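Local structure of ACT domain protein (Streptococcus pneumoniae, 1ZPV) at residues V11-S16 / D42-M47; S16-G21 / L73-N78. The protein is of unknown function but forms a homodimer of ACT domains, a fold that in many relatives serves as a small regulatory, often ligand-binding, module. All coordinates share one frame; numbering follows the deposited sequence.

Interaction 1. Residues V11-S16 / D42-M47; sequences VGKDKS and DEYFTM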
loop_
_atom_site.group_PDB
_atom_site.type_symbol
_atom_site.label_atom_id
_atom_site.label_comp_id
_atom_site.label_asym_id
_atom_site.label_seq_id
_atom_site.Cartn_x
_atom_site.Cartn_y
_atom_site.Cartn_z
ATOM N N VAL C 11 -5.184 9.879 4.890
ATOM C CA VAL C 11 -3.766 9.889 5.225
ATOM C C VAL C 11 -3.486 11.123 6.052
ATOM O O VAL C 11 -3.887 12.252 5.672
ATOM C CB VAL C 11 -2.823 9.986 3.979
ATOM C CG1 VAL C 11 -1.312 9.902 4.439
ATOM C CG2 VAL C 11 -3.132 8.927 2.983
ATOM N N GLY C 12 -2.800 10.917 7.168
ATOM C CA GLY C 12 -2.301 12.021 7.967
ATOM C C GLY C 12 -1.139 11.579 8.830
ATOM O O GLY C 12 -0.764 10.410 8.815
ATOM N N LYS C 13 -0.609 12.500 9.625
ATOM C CA LYS C 13 0.564 12.217 10.464
ATOM C C LYS C 13 0.198 11.523 11.783
ATOM O O LYS C 13 0.959 10.695 12.289
ATOM C CB LYS C 13 1.308 13.518 10.807
ATOM C CG LYS C 13 2.131 14.125 9.703
ATOM C CD LYS C 13 2.966 13.112 8.922
ATOM C CE LYS C 13 4.183 12.599 9.674
ATOM N NZ LYS C 13 5.123 13.686 10.001
ATOM N N ASP C 14 -0.956 11.885 12.344
ATOM C CA ASP C 14 -1.319 11.470 13.700
ATOM C C ASP C 14 -2.686 10.837 13.685
ATOM O O ASP C 14 -3.562 11.243 12.908
ATOM C CB ASP C 14 -1.325 12.663 14.640
ATOM C CG ASP C 14 0.045 13.292 14.797
ATOM O OD1 ASP C 14 1.006 12.588 15.214
ATOM O OD2 ASP C 14 0.167 14.507 14.504
ATOM N N LYS C 15 -2.868 9.819 14.508
ATOM C CA LYS C 15 -4.145 9.130 14.504
ATOM C C LYS C 15 -5.143 9.784 15.449
ATOM O O LYS C 15 -6.333 9.513 15.369
ATOM C CB LYS C 15 -3.962 7.668 14.883
ATOM C CG LYS C 15 -3.481 7.421 16.281
ATOM C CD LYS C 15 -3.573 5.928 16.631
ATOM C CE LYS C 15 -4.832 5.310 16.066
ATOM N NZ LYS C 15 -5.419 4.287 16.981
ATOM N N SER C 16 -4.645 10.598 16.385
ATOM C CA SER C 16 -5.529 11.167 17.402
ATOM C C SER C 16 -6.776 11.826 16.794
ATOM O O SER C 16 -6.666 12.696 15.956
ATOM C CB SER C 16 -4.787 12.155 18.308
ATOM O OG SER C 16 -5.693 12.547 19.318
ATOM N N ASP C 42 4.437 3.507 7.823
ATOM C CA ASP C 42 5.622 4.373 8.049
ATOM C C ASP C 42 5.252 5.407 9.153
ATOM O O ASP C 42 4.795 5.013 10.217
ATOM C CB ASP C 42 6.109 4.996 6.718
ATOM C CG ASP C 42 7.480 5.680 6.832
ATOM O OD1 ASP C 42 8.504 4.986 6.938
ATOM O OD2 ASP C 42 7.536 6.923 6.824
ATOM N N GLU C 43 5.394 6.706 8.922
ATOM C CA GLU C 43 5.155 7.689 9.975
ATOM C C GLU C 43 3.722 8.245 9.954
ATOM O O GLU C 43 3.418 9.229 10.640
ATOM C CB GLU C 43 6.163 8.845 9.847
ATOM C CG GLU C 43 6.128 9.547 8.472
ATOM C CD GLU C 43 7.009 10.789 8.384
ATOM O OE1 GLU C 43 7.188 11.455 9.429
ATOM O OE2 GLU C 43 7.527 11.105 7.267
ATOM N N TYR C 44 2.853 7.608 9.171
ATOM C CA TYR C 44 1.497 8.125 8.886
ATOM C C TYR C 44 0.402 7.215 9.451
ATOM O O TYR C 44 0.618 6.023 9.643
ATOM C CB TYR C 44 1.323 8.284 7.356
ATOM C CG TYR C 44 2.432 9.099 6.756
ATOM C CD1 TYR C 44 2.489 10.472 6.919
ATOM C CD2 TYR C 44 3.470 8.473 6.072
ATOM C CE1 TYR C 44 3.551 11.207 6.398
ATOM C CE2 TYR C 44 4.505 9.176 5.557
ATOM C CZ TYR C 44 4.547 10.534 5.712
ATOM O OH TYR C 44 5.613 11.171 5.176
ATOM N N PHE C 45 -0.750 7.807 9.755
ATOM C CA PHE C 45 -1.938 7.079 10.125
ATOM C C PHE C 45 -2.813 7.045 8.896
ATOM O O PHE C 45 -2.995 8.068 8.238
ATOM C CB PHE C 45 -2.696 7.766 11.275
ATOM C CG PHE C 45 -3.976 7.063 11.617
ATOM C CD1 PHE C 45 -3.940 5.782 12.185
ATOM C CD2 PHE C 45 -5.219 7.639 11.332
ATOM C CE1 PHE C 45 -5.111 5.104 12.479
ATOM C CE2 PHE C 45 -6.437 6.926 11.641
ATOM C CZ PHE C 45 -6.364 5.683 12.193
ATOM N N THR C 46 -3.333 5.870 8.561
ATOM C CA THR C 46 -4.143 5.731 7.374
ATOM C C THR C 46 -5.441 4.977 7.682
ATOM O O THR C 46 -5.486 4.141 8.581
ATOM C CB THR C 46 -3.404 4.979 6.271
ATOM O OG1 THR C 46 -3.370 3.589 6.598
ATOM C CG2 THR C 46 -1.956 5.518 6.098
HETATM N N MSE C 47 -6.513 5.325 6.989
HETATM C CA MSE C 47 -7.707 4.477 7.118
HETATM C C MSE C 47 -8.356 4.412 5.772
HETATM O O MSE C 47 -8.103 5.263 4.908
HETATM C CB MSE C 47 -8.678 4.962 8.216
HETATM C CG MSE C 47 -9.114 6.333 8.092
HETATM SE SE MSE C 47 -10.183 6.952 9.615
HETATM C CE MSE C 47 -11.688 6.242 9.205
#

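Interaction 2. Residues S16-G21 / L73-N78; sequences SGIVAG and LNVKIN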
loop_
_atom_site.group_PDB
_atom_site.type_symbol
_atom_site.label_atom_id
_atom_site.label_comp_id
_atom_site.label_asym_id
_atom_site.label_seq_id
_atom_site.Cartn_x
_atom_site.Cartn_y
_atom_site.Cartn_z
ATOM N N SER C 16 -4.645 10.598 16.385
ATOM C CA SER C 16 -5.529 11.167 17.402
ATOM C C SER C 16 -6.776 11.826 16.794
ATOM O O SER C 16 -6.666 12.696 15.956
ATOM C CB SER C 16 -4.787 12.155 18.308
ATOM O OG SER C 16 -5.693 12.547 19.318
ATOM N N GLY C 17 -7.951 11.353 17.202
ATOM C CA GLY C 17 -9.222 11.912 16.784
ATOM C C GLY C 17 -9.692 11.579 15.375
ATOM O O GLY C 17 -10.805 11.938 15.007
ATOM N N ILE C 18 -8.861 10.910 14.583
ATOM C CA ILE C 18 -9.186 10.746 13.148
ATOM C C ILE C 18 -10.356 9.798 12.892
ATOM O O ILE C 18 -11.293 10.146 12.164
ATOM C CB ILE C 18 -7.938 10.381 12.273
ATOM C CG1 ILE C 18 -6.846 11.470 12.391
ATOM C CG2 ILE C 18 -8.329 10.194 10.781
ATOM C CD1 ILE C 18 -7.422 12.943 12.245
ATOM N N VAL C 19 -10.305 8.608 13.483
ATOM C CA VAL C 19 -11.407 7.650 13.346
ATOM C C VAL C 19 -12.756 8.260 13.744
ATOM O O VAL C 19 -13.749 8.116 13.026
ATOM C CB VAL C 19 -11.180 6.382 14.155
ATOM C CG1 VAL C 19 -12.428 5.490 14.035
ATOM C CG2 VAL C 19 -9.920 5.645 13.597
ATOM N N ALA C 20 -12.789 8.947 14.883
ATOM C CA ALA C 20 -14.024 9.602 15.310
ATOM C C ALA C 20 -14.470 10.694 14.333
ATOM O O ALA C 20 -15.662 10.813 14.021
ATOM C CB ALA C 20 -13.873 10.166 16.709
ATOM N N GLY C 21 -13.512 11.506 13.864
ATOM C CA GLY C 21 -13.873 12.653 13.002
ATOM C C GLY C 21 -14.441 12.130 11.683
ATOM O O GLY C 21 -15.478 12.573 11.215
ATOM N N LEU C 73 -8.855 18.563 10.184
ATOM C CA LEU C 73 -8.197 17.555 11.011
ATOM C C LEU C 73 -6.729 17.317 10.634
ATOM O O LEU C 73 -6.089 16.446 11.231
ATOM C CB LEU C 73 -8.966 16.233 10.909
ATOM C CG LEU C 73 -10.379 16.136 11.510
ATOM C CD1 LEU C 73 -10.815 14.669 11.483
ATOM C CD2 LEU C 73 -10.499 16.712 12.948
ATOM N N ASN C 74 -6.217 18.089 9.669
ATOM C CA ASN C 74 -4.849 17.986 9.120
ATOM C C ASN C 74 -4.594 16.630 8.420
ATOM O O ASN C 74 -3.532 16.014 8.562
ATOM C CB ASN C 74 -3.779 18.299 10.185
ATOM C CG ASN C 74 -3.985 19.661 10.864
ATOM O OD1 ASN C 74 -4.059 19.746 12.084
ATOM N ND2 ASN C 74 -4.059 20.712 10.078
ATOM N N VAL C 75 -5.594 16.164 7.662
ATOM C CA VAL C 75 -5.491 14.897 6.937
ATOM C C VAL C 75 -5.984 15.073 5.499
ATOM O O VAL C 75 -6.773 15.984 5.185
ATOM C CB VAL C 75 -6.285 13.712 7.621
ATOM C CG1 VAL C 75 -5.783 13.432 9.042
ATOM C CG2 VAL C 75 -7.821 13.928 7.596
ATOM N N LYS C 76 -5.520 14.202 4.625
ATOM C CA LYS C 76 -5.934 14.274 3.243
ATOM C C LYS C 76 -6.990 13.208 3.039
ATOM O O LYS C 76 -6.726 12.033 3.292
ATOM C CB LYS C 76 -4.734 14.050 2.353
ATOM C CG LYS C 76 -4.966 14.415 0.885
ATOM C CD LYS C 76 -5.021 15.929 0.673
ATOM C CE LYS C 76 -5.498 16.241 -0.733
ATOM N NZ LYS C 76 -4.857 15.284 -1.684
ATOM N N ILE C 77 -8.186 13.603 2.609
ATOM C CA ILE C 77 -9.243 12.607 2.393
ATOM C C ILE C 77 -9.592 12.507 0.908
ATOM O O ILE C 77 -9.932 13.502 0.301
ATOM C CB ILE C 77 -10.503 12.905 3.196
ATOM C CG1 ILE C 77 -10.161 12.988 4.685
ATOM C CG2 ILE C 77 -11.595 11.790 2.908
ATOM C CD1 ILE C 77 -11.298 13.460 5.627
ATOM N N ASN C 78 -9.553 11.299 0.358
ATOM C CA ASN C 78 -9.888 11.100 -1.047
ATOM C C ASN C 78 -11.173 10.266 -1.093
ATOM O O ASN C 78 -11.376 9.373 -0.239
ATOM C CB ASN C 78 -8.707 10.437 -1.789
ATOM C CG ASN C 78 -7.563 11.442 -2.142
ATOM O OD1 ASN C 78 -7.426 11.873 -3.301
ATOM N ND2 ASN C 78 -6.754 11.806 -1.155
#

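Interaction 1. Residues V11-S16 / D42-M47
The last pair of residues of strand 4-12 closes here against the first residues of strand 44-53. G12 and F45 form an antiparallel hydrogen-bonded pair. G12 N gives its hydrogen to F45 O at 3.0 Å, nearly along the C=O axis. In return F45 N reaches G12 O at 2.8 Å, from above the carbonyl plane. G12 O also lies at the edge of the Y44 ring. V11 faces T46 in the next, non-hydrogen-bonded pair.

K13 leaves the strand with CB directed away from 42-47. Its CG is anti to the carbonyl carbon (chi1 -75°), and bends at chi2, chi3 and chi4 curl the chain back. K13 CD then meets the Y44 ring, 3.2 Å from Y44 CE1. K13 CE lies near E43 OE1, and K13 NZ ends 3.1 Å from E43 OE1 in a salt bridge whose hydrogen bond is weak. K13 NZ also forms a salt bridge with E86 of the second subunit, its strongest polar partner.

The chain then turns, and K15 CB sits over one face of the F45 ring, 3.5 Å from its centroid, a CH-pi contact.

F45 packs on Q38 of strand 32-41 and also reaches helix 18-28. Strand 75-81 flanks strand 4-12 on its other side, which places strand 4-12 between its two neighbours in the ACT sheet.

Interaction 2. Residues S16-G21 / L73-N78
I18 and V75 meet tip to tip, whereas I18 and L73 slide past one another in opposite directions. The contact is apolar, with no hydrogen bond between 16-21 and 73-78. I18 CG1 is anti to the carbonyl carbon (chi1 -59°), and a further bend at chi2 (-46°) sets CD1 against V75 and L73. I18 CD1 lies 3.6 Å from V75 CG1. The same I18 CD1 is 3.9 Å from L73 CB.

L73 directs its CB toward the helix. The L73 CD1 branch runs beside I18 CD1 and on to the backbone of G21, 4.0 Å from G21 CA. G21 has no side chain, and this lets the L73 methyl come so close to its CA.

G17 is the N-cap of helix 18-28, and G21 N bonds back to G17 O at 3.0 Å. N74 follows helix 59-72 with positive phi, in a Schellman motif that leads into strand 75-81.

I18 and V75 both also rest on V10 of strand 4-12, and I18 touches M47 of strand 44-53. Helix 18-28 and strand 75-81 thus meet on the helix-covered side of the antiparallel sheet of the ACT domain, whose order is beta-alpha-beta-beta-alpha-beta.

Segments 11-16 and 16-21 follow one another and share S16, while the two contacts cross along the chain. The loop that ends strand 4-12 in interaction 1 runs straight into the helix start of interaction 2. Their centres are about 8 Å apart. Strand 4-12 joins them through a probable hydrogen bond from K76 N to V11 O, 2.8 Å long. On the helix-covered side, F45 CE2 packs 3.8 Å from I18 CB, and F45 CZ lies equally far from V19 CG2. F45 therefore carries K15 on one ring face and also meets the helix. Both interactions also touch the second subunit: K13 and K76 each pack on F85 of that chain.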